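Local structure of ribonucleoside-diphosphate reductase subunit beta (Clostridium botulinum, 6ZJK) at residues I202-Y207 against R236-H241; R195-N200 against V243-I248; S210-F215 against T229-I234; N104-V109 against I206-G211. The protein probably provides the di-iron radical-generating subunit of a class I ribonucleotide reductase, the enzyme that converts ribonucleoside diphosphates into deoxyribonucleotides. All blocks are in the same frame, centred on the assembly; numbering follows the deposited sequence.

Contact 1: residues I202-Y207 against R236-H241. With FE (Fe (III) ion), chain G.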
# COMPACT_ATOMS: atom_id res chain seq x y z
N ILE A 202 -14.06 6.29 -13.26
CA ILE A 202 -13.90 6.64 -14.66
C ILE A 202 -12.49 6.34 -15.15
O ILE A 202 -12.32 5.68 -16.10
CB ILE A 202 -14.23 8.10 -14.89
CG1 ILE A 202 -15.73 8.29 -14.80
CG2 ILE A 202 -13.74 8.53 -16.24
CD1 ILE A 202 -16.14 9.69 -14.55
N LEU A 203 -11.50 6.76 -14.38
CA LEU A 203 -10.10 6.56 -14.70
C LEU A 203 -9.77 5.14 -14.99
O LEU A 203 -9.24 4.85 -15.97
CB LEU A 203 -9.22 7.12 -13.61
CG LEU A 203 -7.71 6.92 -13.70
CD1 LEU A 203 -7.00 7.91 -12.85
CD2 LEU A 203 -7.24 5.54 -13.41
N GLU A 204 -10.19 4.25 -14.15
CA GLU A 204 -9.94 2.85 -14.29
C GLU A 204 -10.77 2.11 -15.28
O GLU A 204 -10.31 1.22 -15.90
CB GLU A 204 -10.15 2.23 -12.93
CG GLU A 204 -9.33 2.96 -11.90
CD GLU A 204 -8.90 2.13 -10.73
OE1 GLU A 204 -9.79 1.73 -10.01
OE2 GLU A 204 -7.70 1.92 -10.53
N GLY A 205 -12.03 2.45 -15.38
CA GLY A 205 -12.92 1.75 -16.28
C GLY A 205 -12.97 2.31 -17.68
O GLY A 205 -13.57 1.67 -18.56
N ILE A 206 -12.37 3.48 -17.92
CA ILE A 206 -12.42 4.10 -19.25
C ILE A 206 -11.02 4.41 -19.78
O ILE A 206 -10.64 3.92 -20.85
CB ILE A 206 -13.28 5.37 -19.23
CG1 ILE A 206 -14.72 5.03 -18.78
CG2 ILE A 206 -13.29 6.03 -20.62
CD1 ILE A 206 -15.45 4.07 -19.72
N TYR A 207 -10.24 5.21 -19.03
CA TYR A 207 -8.95 5.67 -19.57
C TYR A 207 -8.00 4.50 -19.78
O TYR A 207 -7.38 4.38 -20.84
CB TYR A 207 -8.30 6.73 -18.66
CG TYR A 207 -9.16 7.95 -18.39
CD1 TYR A 207 -10.17 8.34 -19.26
CD2 TYR A 207 -8.97 8.72 -17.24
CE1 TYR A 207 -10.96 9.45 -19.01
CE2 TYR A 207 -9.76 9.83 -16.97
CZ TYR A 207 -10.75 10.19 -17.86
OH TYR A 207 -11.55 11.30 -17.62
N ARG A 236 -5.98 -7.53 -15.75
CA ARG A 236 -6.46 -8.37 -14.69
C ARG A 236 -6.62 -7.64 -13.35
O ARG A 236 -7.67 -7.64 -12.80
CB ARG A 236 -5.64 -9.59 -14.57
CG ARG A 236 -6.20 -10.58 -13.60
CD ARG A 236 -5.41 -11.84 -13.59
NE ARG A 236 -4.12 -11.72 -12.96
CZ ARG A 236 -3.31 -12.72 -12.78
NH1 ARG A 236 -3.65 -13.89 -13.15
NH2 ARG A 236 -2.15 -12.57 -12.22
N ASP A 237 -5.61 -6.92 -12.89
CA ASP A 237 -5.71 -6.18 -11.70
C ASP A 237 -6.78 -5.11 -11.86
O ASP A 237 -7.53 -4.91 -11.00
CB ASP A 237 -4.40 -5.46 -11.31
CG ASP A 237 -3.29 -6.39 -10.83
OD1 ASP A 237 -3.45 -7.55 -10.56
OD2 ASP A 237 -2.18 -5.92 -10.77
N GLU A 238 -6.86 -4.43 -12.98
CA GLU A 238 -7.84 -3.40 -13.18
C GLU A 238 -9.30 -3.84 -13.00
O GLU A 238 -10.08 -3.13 -12.55
CB GLU A 238 -7.63 -2.73 -14.52
CG GLU A 238 -8.28 -1.40 -14.66
CD GLU A 238 -7.52 -0.29 -13.99
OE1 GLU A 238 -6.54 0.24 -14.49
OE2 GLU A 238 -7.84 0.03 -12.89
N VAL A 239 -9.62 -5.04 -13.39
CA VAL A 239 -10.93 -5.57 -13.20
C VAL A 239 -11.33 -5.58 -11.74
O VAL A 239 -12.37 -5.16 -11.43
CB VAL A 239 -11.05 -6.96 -13.77
CG1 VAL A 239 -12.34 -7.57 -13.32
CG2 VAL A 239 -11.03 -6.85 -15.26
N THR A 240 -10.42 -5.98 -10.87
CA THR A 240 -10.62 -5.99 -9.45
C THR A 240 -10.75 -4.61 -8.90
O THR A 240 -11.49 -4.39 -8.03
CB THR A 240 -9.56 -6.82 -8.71
OG1 THR A 240 -8.32 -6.15 -8.68
CG2 THR A 240 -9.36 -8.07 -9.36
N HIS A 241 -10.06 -3.64 -9.47
CA HIS A 241 -10.17 -2.27 -8.97
C HIS A 241 -11.53 -1.67 -9.32
O HIS A 241 -12.04 -0.86 -8.64
CB HIS A 241 -9.08 -1.35 -9.48
CG HIS A 241 -7.68 -1.77 -9.15
ND1 HIS A 241 -6.60 -1.00 -9.44
CD2 HIS A 241 -7.21 -2.88 -8.54
CE1 HIS A 241 -5.51 -1.62 -9.05
NE2 HIS A 241 -5.85 -2.78 -8.53
FE FE G . -6.11 0.63 -11.12
O HOH W 1 -5.00 -0.92 -12.14
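E204 and E238 reach one iron from two neighbouring helices through unlike first torsions: CG of E204 lies anti to its carbonyl carbon (chi1 -53°) and the chain then runs on extended, whereas CG of E238 lies anti to its backbone N (chi1 -162°) and the chain bends at chi2. This is one half of the di-iron site of the ferritin-like helical bundle of R2 proteins, with two carboxylates and one histidine supplied from within helices 190-220 and 225-255. OE2 of E204 binds the iron at 2.1 Å. From the other helix come OE2 of E238, in a longer bond of 2.5 Å, and ND1 of H241, one helical turn further on. E137 and a water complete the set of ligands. The metal brings together oxygens that would otherwise be expected to repel: OE2 of E204 and OE2 of E238 are 3.0 Å apart, their carboxylate planes turned 72° against each other. That same E204 oxygen sits at the edge of the H241 imidazole, near its plane, where both it and ND1 of H241 can bind the same iron. Q136 takes a hydrogen bond from NE2 of H241 and thereby helps fix the rotation of the ring, while C of D237 lies over one ring face. The second oxygen of the E204 carboxylate does not bind this iron; OE1 rests instead 3.2 Å from CB of H241.

Contact 2: residues R195-N200 against V243-I248; sequences RAIMAN and VLFQNI
Apolar packing carries most of this contact, and F245 is its centre: the phenyl ring projects from 243-248 toward the other helix and meets I197 and N200, residues three apart and so on one side of helix 195-200. I197 comes to the rim of the ring. Its CG2 methyl, anti to the backbone N while CG1 turns beside it (chi1 -63°), lies near the ring plane, 3.9 Å from CD2 of F245. CD1 of I197 approaches the same rim more loosely, at CE2.

The second kind of interaction sets an amide nearly parallel to an aromatic ring, above its plane and displaced toward the CE2-CZ rim. CB of N200 is 3.6 Å from CE2 of F245, approaching obliquely, and CG of N200 follows at 3.7 Å from CZ of F245. The amide and ring planes are only 20° apart. This packing belongs to the four-helix core of the ferritin-like R2 fold, in which helices 190-220 and 225-255 form an antiparallel hairpin; the N200 side chain is about 7 Å from a bound iron, and Q133 of helix 124-151 touches F245.

Polar bonds lie within each helix or lead outward. OD1 of N200 accepts a hydrogen bond from NE2 of Q110, on helix 90-118, and its ND2 makes a weak bond back to O of A196, 3.5 Å away; together they should restrain the rotation of the amide against the ring. On the other helix, ND2 of N247 donates to O of V243 over 3.0 Å in a nearly straight bond (176° at the hydrogen), approaching from the face of that carbonyl opposite to N of N247.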
# COMPACT_ATOMS: atom_id res chain seq x y z
N ARG A 195 -17.26 13.07 -5.72
CA ARG A 195 -16.86 13.36 -7.09
C ARG A 195 -15.49 12.70 -7.33
O ARG A 195 -15.25 12.15 -8.36
CB ARG A 195 -16.84 14.85 -7.36
CG ARG A 195 -18.21 15.51 -7.39
CD ARG A 195 -18.18 16.90 -7.99
NE ARG A 195 -18.12 17.93 -6.96
CZ ARG A 195 -19.18 18.54 -6.46
NH1 ARG A 195 -20.39 18.23 -6.88
NH2 ARG A 195 -19.05 19.45 -5.52
N ALA A 196 -14.65 12.66 -6.32
CA ALA A 196 -13.38 12.01 -6.48
C ALA A 196 -13.52 10.50 -6.61
O ALA A 196 -12.74 9.88 -7.25
CB ALA A 196 -12.48 12.34 -5.35
N ILE A 197 -14.53 9.94 -6.00
CA ILE A 197 -14.73 8.53 -6.07
C ILE A 197 -15.16 8.18 -7.46
O ILE A 197 -14.73 7.25 -8.01
CB ILE A 197 -15.78 8.04 -5.06
CG1 ILE A 197 -15.34 8.30 -3.63
CG2 ILE A 197 -16.10 6.60 -5.28
CD1 ILE A 197 -14.27 7.41 -3.12
N MET A 198 -16.01 8.98 -8.03
CA MET A 198 -16.50 8.76 -9.36
C MET A 198 -15.37 8.96 -10.37
O MET A 198 -15.26 8.26 -11.29
CB MET A 198 -17.75 9.62 -9.60
CG MET A 198 -18.52 9.43 -10.88
SD MET A 198 -19.14 7.87 -11.33
CE MET A 198 -19.40 8.08 -13.03
N ALA A 199 -14.49 9.90 -10.10
CA ALA A 199 -13.33 10.14 -10.95
C ALA A 199 -12.45 8.91 -11.05
O ALA A 199 -12.07 8.52 -12.11
CB ALA A 199 -12.55 11.28 -10.42
N ASN A 200 -12.16 8.30 -9.92
CA ASN A 200 -11.43 7.09 -9.89
C ASN A 200 -12.04 6.04 -10.74
O ASN A 200 -11.37 5.39 -11.44
CB ASN A 200 -11.49 6.54 -8.50
CG ASN A 200 -10.22 6.64 -7.78
OD1 ASN A 200 -9.34 5.90 -8.01
ND2 ASN A 200 -10.15 7.57 -6.88
N VAL A 243 -14.47 -3.45 -9.75
CA VAL A 243 -15.44 -4.00 -8.88
C VAL A 243 -15.35 -3.47 -7.48
O VAL A 243 -16.32 -3.32 -6.84
CB VAL A 243 -15.40 -5.49 -8.84
CG1 VAL A 243 -16.53 -5.96 -8.00
CG2 VAL A 243 -15.56 -6.03 -10.22
N LEU A 244 -14.16 -3.18 -7.01
CA LEU A 244 -14.01 -2.57 -5.69
C LEU A 244 -14.73 -1.23 -5.62
O LEU A 244 -15.57 -1.00 -4.74
CB LEU A 244 -12.53 -2.41 -5.33
CG LEU A 244 -12.11 -1.70 -4.03
CD1 LEU A 244 -12.77 -2.37 -2.82
CD2 LEU A 244 -10.62 -1.72 -3.86
N PHE A 245 -14.46 -0.36 -6.58
CA PHE A 245 -15.12 0.94 -6.62
C PHE A 245 -16.64 0.83 -6.89
O PHE A 245 -17.37 1.56 -6.39
CB PHE A 245 -14.39 1.95 -7.51
CG PHE A 245 -13.29 2.69 -6.79
CD1 PHE A 245 -12.14 2.09 -6.51
CD2 PHE A 245 -13.46 3.96 -6.36
CE1 PHE A 245 -11.17 2.73 -5.83
CE2 PHE A 245 -12.49 4.60 -5.67
CZ PHE A 245 -11.34 3.99 -5.41
N GLN A 246 -17.06 -0.12 -7.67
CA GLN A 246 -18.49 -0.35 -7.86
C GLN A 246 -19.19 -0.61 -6.52
O GLN A 246 -20.25 -0.04 -6.23
CB GLN A 246 -18.70 -1.53 -8.83
CG GLN A 246 -18.46 -1.17 -10.32
CD GLN A 246 -18.45 -2.39 -11.26
OE1 GLN A 246 -18.67 -3.53 -10.84
NE2 GLN A 246 -18.23 -2.12 -12.58
N ASN A 247 -18.59 -1.46 -5.69
CA ASN A 247 -19.17 -1.78 -4.39
C ASN A 247 -19.05 -0.64 -3.39
O ASN A 247 -19.98 -0.39 -2.61
CB ASN A 247 -18.51 -3.04 -3.84
CG ASN A 247 -19.14 -4.27 -4.40
OD1 ASN A 247 -20.10 -4.76 -3.83
ND2 ASN A 247 -18.62 -4.78 -5.48
N ILE A 248 -17.93 0.08 -3.40
CA ILE A 248 -17.81 1.23 -2.51
C ILE A 248 -18.91 2.25 -2.81
O ILE A 248 -19.56 2.76 -1.90
CB ILE A 248 -16.40 1.86 -2.61
CG1 ILE A 248 -15.33 0.94 -2.00
CG2 ILE A 248 -16.37 3.18 -1.87
CD1 ILE A 248 -13.86 1.53 -2.12

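Contact 3: residues S210-F215 against T229-I234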
# COMPACT_ATOMS: atom_id res chain seq x y z
N SER A 210 -8.99 2.19 -22.80
CA SER A 210 -8.56 2.77 -24.07
C SER A 210 -7.09 2.46 -24.35
O SER A 210 -6.72 2.18 -25.50
CB SER A 210 -8.79 4.28 -24.06
OG SER A 210 -8.19 4.91 -25.19
N GLY A 211 -6.25 2.60 -23.34
CA GLY A 211 -4.83 2.34 -23.54
C GLY A 211 -4.55 0.88 -23.86
O GLY A 211 -3.71 0.57 -24.71
N PHE A 212 -5.28 -0.02 -23.21
CA PHE A 212 -5.06 -1.42 -23.44
C PHE A 212 -5.33 -1.79 -24.88
O PHE A 212 -4.65 -2.57 -25.43
CB PHE A 212 -5.87 -2.39 -22.55
CG PHE A 212 -5.72 -2.20 -21.08
CD1 PHE A 212 -4.51 -2.00 -20.50
CD2 PHE A 212 -6.82 -2.24 -20.27
CE1 PHE A 212 -4.39 -1.79 -19.16
CE2 PHE A 212 -6.72 -2.05 -18.93
CZ PHE A 212 -5.49 -1.83 -18.37
N SER A 213 -6.37 -1.24 -25.48
CA SER A 213 -6.70 -1.64 -26.84
C SER A 213 -5.59 -1.29 -27.83
O SER A 213 -5.48 -1.94 -28.88
CB SER A 213 -8.04 -1.02 -27.29
OG SER A 213 -7.96 0.39 -27.44
N PHE A 214 -4.74 -0.29 -27.52
CA PHE A 214 -3.61 0.01 -28.41
C PHE A 214 -2.59 -1.12 -28.39
O PHE A 214 -2.17 -1.61 -29.45
CB PHE A 214 -2.95 1.34 -28.03
CG PHE A 214 -1.66 1.61 -28.78
CD1 PHE A 214 -1.70 1.99 -30.12
CD2 PHE A 214 -0.42 1.47 -28.17
CE1 PHE A 214 -0.53 2.22 -30.84
CE2 PHE A 214 0.77 1.70 -28.87
CZ PHE A 214 0.71 2.08 -30.20
N PHE A 215 -2.16 -1.54 -27.19
CA PHE A 215 -1.12 -2.56 -27.08
C PHE A 215 -1.61 -3.90 -27.59
O PHE A 215 -0.86 -4.62 -28.27
CB PHE A 215 -0.61 -2.63 -25.64
CG PHE A 215 0.05 -1.36 -25.22
CD1 PHE A 215 1.33 -1.07 -25.66
CD2 PHE A 215 -0.64 -0.42 -24.47
CE1 PHE A 215 1.93 0.14 -25.32
CE2 PHE A 215 -0.05 0.78 -24.13
CZ PHE A 215 1.24 1.07 -24.55
N THR A 229 1.68 -8.87 -23.05
CA THR A 229 1.54 -9.76 -21.90
C THR A 229 1.58 -8.99 -20.58
O THR A 229 0.74 -9.22 -19.70
CB THR A 229 2.61 -10.85 -21.94
OG1 THR A 229 2.41 -11.64 -23.12
CG2 THR A 229 2.50 -11.75 -20.73
N ILE A 230 2.52 -8.06 -20.43
CA ILE A 230 2.50 -7.20 -19.24
C ILE A 230 1.15 -6.49 -19.11
O ILE A 230 0.57 -6.44 -18.01
CB ILE A 230 3.67 -6.21 -19.26
CG1 ILE A 230 4.99 -6.95 -19.03
CG2 ILE A 230 3.51 -5.13 -18.21
CD1 ILE A 230 6.25 -6.05 -19.12
N PHE A 231 0.59 -5.97 -20.22
CA PHE A 231 -0.67 -5.24 -20.10
C PHE A 231 -1.85 -6.16 -19.76
O PHE A 231 -2.81 -5.69 -19.15
CB PHE A 231 -0.95 -4.39 -21.35
CG PHE A 231 -0.26 -3.05 -21.30
CD1 PHE A 231 -0.78 -2.02 -20.51
CD2 PHE A 231 0.96 -2.84 -21.95
CE1 PHE A 231 -0.11 -0.79 -20.40
CE2 PHE A 231 1.64 -1.61 -21.86
CZ PHE A 231 1.11 -0.58 -21.08
N LYS A 232 -1.80 -7.44 -20.12
CA LYS A 232 -2.84 -8.37 -19.67
C LYS A 232 -2.83 -8.51 -18.15
O LYS A 232 -3.89 -8.65 -17.53
CB LYS A 232 -2.67 -9.74 -20.32
CG LYS A 232 -2.98 -9.77 -21.82
CD LYS A 232 -2.64 -11.14 -22.37
CE LYS A 232 -2.90 -11.23 -23.85
NZ LYS A 232 -2.69 -12.60 -24.39
N TYR A 233 -1.64 -8.51 -17.53
CA TYR A 233 -1.59 -8.61 -16.08
C TYR A 233 -2.16 -7.36 -15.43
O TYR A 233 -2.90 -7.44 -14.44
CB TYR A 233 -0.16 -8.87 -15.60
CG TYR A 233 0.25 -10.31 -15.71
CD1 TYR A 233 -0.06 -11.22 -14.70
CD2 TYR A 233 0.94 -10.78 -16.82
CE1 TYR A 233 0.30 -12.55 -14.79
CE2 TYR A 233 1.32 -12.11 -16.92
CZ TYR A 233 1.01 -12.99 -15.89
OH TYR A 233 1.38 -14.31 -15.99
N ILE A 234 -1.88 -6.23 -16.02
CA ILE A 234 -2.38 -5.00 -15.51
C ILE A 234 -3.89 -4.96 -15.66
O ILE A 234 -4.55 -4.50 -14.81
CB ILE A 234 -1.79 -3.82 -16.24
CG1 ILE A 234 -0.26 -3.79 -16.12
CG2 ILE A 234 -2.31 -2.53 -15.72
CD1 ILE A 234 0.33 -2.50 -16.56
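F231 and F215 stack ring against ring between helices 190-220 and 225-255, the antiparallel hairpin of the ferritin-like R2 bundle; the axes of segments 210-215 and 229-234 pass 10.0 Å apart at 154°. F231 can be followed outward from its CB, which points toward the facing helix. CG lies beneath the rim of F215, nearest its CD2. There the two edges of the ring part company. On one, CD1 of F231 meets F212, 3.7 Å from CD1 of that ring and near its plane, so F212 offers its edge. On the other, CD2 passes CG of F215, and CE2 sits over the centre of the F215 ring. At the tip, CZ of F231 is 3.5 Å from CE2 of F215. The result is an offset stack, with centroids 4.1 Å apart and planes only 9° from parallel. The opposite face of F215 receives the edge of F214 from its own helix, CD2 lying over the ring centre. L103 and I99 of helix 90-118 add to the apolar surroundings, touching F231 and F215 respectively. One turn beyond F231, I234 extends the contact: its CG2, anti to the backbone N, lies 4.1 Å from CE1 of F212.

Contact 4: residues N104-V109 against I206-G211. With FE (Fe (III) ion), chain H.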
# COMPACT_ATOMS: atom_id res chain seq x y z
N ASN A 104 1.60 6.10 -17.28
CA ASN A 104 2.48 6.25 -16.12
C ASN A 104 2.03 7.40 -15.23
O ASN A 104 2.15 7.33 -14.00
CB ASN A 104 3.94 6.48 -16.57
CG ASN A 104 4.95 6.43 -15.41
OD1 ASN A 104 5.05 5.42 -14.70
ND2 ASN A 104 5.68 7.50 -15.22
N PHE A 105 1.53 8.48 -15.83
CA PHE A 105 0.94 9.54 -15.04
C PHE A 105 -0.29 9.04 -14.28
O PHE A 105 -0.48 9.38 -13.10
CB PHE A 105 0.57 10.72 -15.94
CG PHE A 105 -0.45 11.63 -15.32
CD1 PHE A 105 -0.05 12.67 -14.50
CD2 PHE A 105 -1.82 11.42 -15.53
CE1 PHE A 105 -0.99 13.51 -13.91
CE2 PHE A 105 -2.75 12.24 -14.94
CZ PHE A 105 -2.35 13.28 -14.14
N LEU A 106 -1.10 8.19 -14.89
CA LEU A 106 -2.33 7.71 -14.26
C LEU A 106 -2.08 6.90 -12.99
O LEU A 106 -2.60 7.18 -11.98
CB LEU A 106 -3.21 6.96 -15.24
CG LEU A 106 -3.86 7.72 -16.37
CD1 LEU A 106 -4.78 6.87 -17.15
CD2 LEU A 106 -4.46 9.04 -16.03
N ASP A 107 -1.23 5.92 -13.09
CA ASP A 107 -0.87 5.11 -11.99
C ASP A 107 -0.10 5.91 -10.93
O ASP A 107 -0.25 5.64 -9.80
CB ASP A 107 -0.10 3.91 -12.43
CG ASP A 107 -0.96 2.84 -13.06
OD1 ASP A 107 -1.96 2.43 -12.51
OD2 ASP A 107 -0.62 2.36 -14.09
N SER A 108 0.68 6.91 -11.31
CA SER A 108 1.37 7.70 -10.36
C SER A 108 0.40 8.48 -9.53
O SER A 108 0.54 8.53 -8.37
CB SER A 108 2.42 8.61 -11.02
OG SER A 108 3.50 7.88 -11.48
N VAL A 109 -0.60 9.09 -10.13
CA VAL A 109 -1.55 9.84 -9.34
C VAL A 109 -2.46 8.92 -8.52
O VAL A 109 -2.91 9.30 -7.52
CB VAL A 109 -2.40 10.85 -10.08
CG1 VAL A 109 -1.60 11.95 -10.66
CG2 VAL A 109 -3.23 10.20 -11.11
N ILE A 206 -12.37 3.48 -17.92
CA ILE A 206 -12.42 4.10 -19.25
C ILE A 206 -11.02 4.41 -19.78
O ILE A 206 -10.64 3.92 -20.85
CB ILE A 206 -13.28 5.37 -19.23
CG1 ILE A 206 -14.72 5.03 -18.78
CG2 ILE A 206 -13.29 6.03 -20.62
CD1 ILE A 206 -15.45 4.07 -19.72
N TYR A 207 -10.24 5.21 -19.03
CA TYR A 207 -8.95 5.67 -19.57
C TYR A 207 -8.00 4.50 -19.78
O TYR A 207 -7.38 4.38 -20.84
CB TYR A 207 -8.30 6.73 -18.66
CG TYR A 207 -9.16 7.95 -18.39
CD1 TYR A 207 -10.17 8.34 -19.26
CD2 TYR A 207 -8.97 8.72 -17.24
CE1 TYR A 207 -10.96 9.45 -19.01
CE2 TYR A 207 -9.76 9.83 -16.97
CZ TYR A 207 -10.75 10.19 -17.86
OH TYR A 207 -11.55 11.30 -17.62
N PHE A 208 -7.98 3.59 -18.84
CA PHE A 208 -7.11 2.49 -18.95
C PHE A 208 -7.50 1.54 -20.04
O PHE A 208 -6.67 1.01 -20.67
CB PHE A 208 -6.85 1.80 -17.60
CG PHE A 208 -5.56 2.17 -16.99
CD1 PHE A 208 -4.41 1.58 -17.38
CD2 PHE A 208 -5.50 3.12 -16.07
CE1 PHE A 208 -3.23 1.96 -16.84
CE2 PHE A 208 -4.32 3.52 -15.54
CZ PHE A 208 -3.19 2.94 -15.92
N TYR A 209 -8.79 1.32 -20.22
CA TYR A 209 -9.30 0.40 -21.23
C TYR A 209 -8.97 0.91 -22.62
O TYR A 209 -8.69 0.17 -23.47
CB TYR A 209 -10.78 0.06 -21.00
CG TYR A 209 -10.93 -1.05 -20.01
CD1 TYR A 209 -10.83 -0.81 -18.69
CD2 TYR A 209 -11.12 -2.32 -20.42
CE1 TYR A 209 -10.93 -1.82 -17.78
CE2 TYR A 209 -11.22 -3.34 -19.51
CZ TYR A 209 -11.12 -3.06 -18.19
OH TYR A 209 -11.21 -4.05 -17.31
N SER A 210 -8.99 2.19 -22.80
CA SER A 210 -8.56 2.77 -24.07
C SER A 210 -7.09 2.46 -24.35
O SER A 210 -6.72 2.18 -25.50
CB SER A 210 -8.79 4.28 -24.06
OG SER A 210 -8.19 4.91 -25.19
N GLY A 211 -6.25 2.60 -23.34
CA GLY A 211 -4.83 2.34 -23.54
C GLY A 211 -4.55 0.88 -23.86
O GLY A 211 -3.71 0.57 -24.71
FE FE H . -3.11 0.54 -12.47
O HOH W 1 -5.00 -0.92 -12.14
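L106 and F208 face each other where helices 104-109 and 206-211 run roughly antiparallel, their axes 11.3 Å apart at the closest and 148° between their directions. The L106 side chain and the F208 ring lie alongside each other, pointing in opposite senses. CB of L106 lies 3.6 Å from CE2 of F208, and the CD1 methyl passes the same ring atom before reaching CB of Y207 at 3.8 Å. D107 adds a polar neighbour: its OD2 is 3.2 Å from CZ of F208, coming obliquely with the carboxylate plane 40° from the ring. That oxygen is held by a hydrogen bond with OH of Y144. With CG of D107 beside the backbone N (chi1 -76°), the other oxygen, OD1, is carried to the second iron and binds it at 2.2 Å. The two carboxylate oxygens therefore have separate tasks, one for the metal and one for the tyrosine hydroxyl. On the far side of helix 90-118, N104 and S108 bond to the backbone of R49 of the second subunit, tying this helix to the dimer interface. A terminal aspartate ligand, with E137 and H140 completing the protein ligands of its iron, is typical of the carboxylate-bridged di-iron site of many class I R2 proteins.

From the N terminus, helix 90-118 comes first, and its segment 104-109 waits across nearly a hundred residues until contact 4 closes a long loop on helix 190-220. That helix then runs through all four contacts. Its partner 225-255 returns antiparallel, so the hairpin closes like a zip: contact 3 lies nearest the turn and is nested inside contact 1, which is nested inside contact 2. Contact 4 crosses contact 2, since their segments alternate along the chain, and its second segment overlaps the first segment of contact 1 at I206 and Y207. Contacts 1 and 4 meet at one water between the two irons, whereas contacts 2 and 3, their centres 21 Å apart, secure opposite ends of the hairpin.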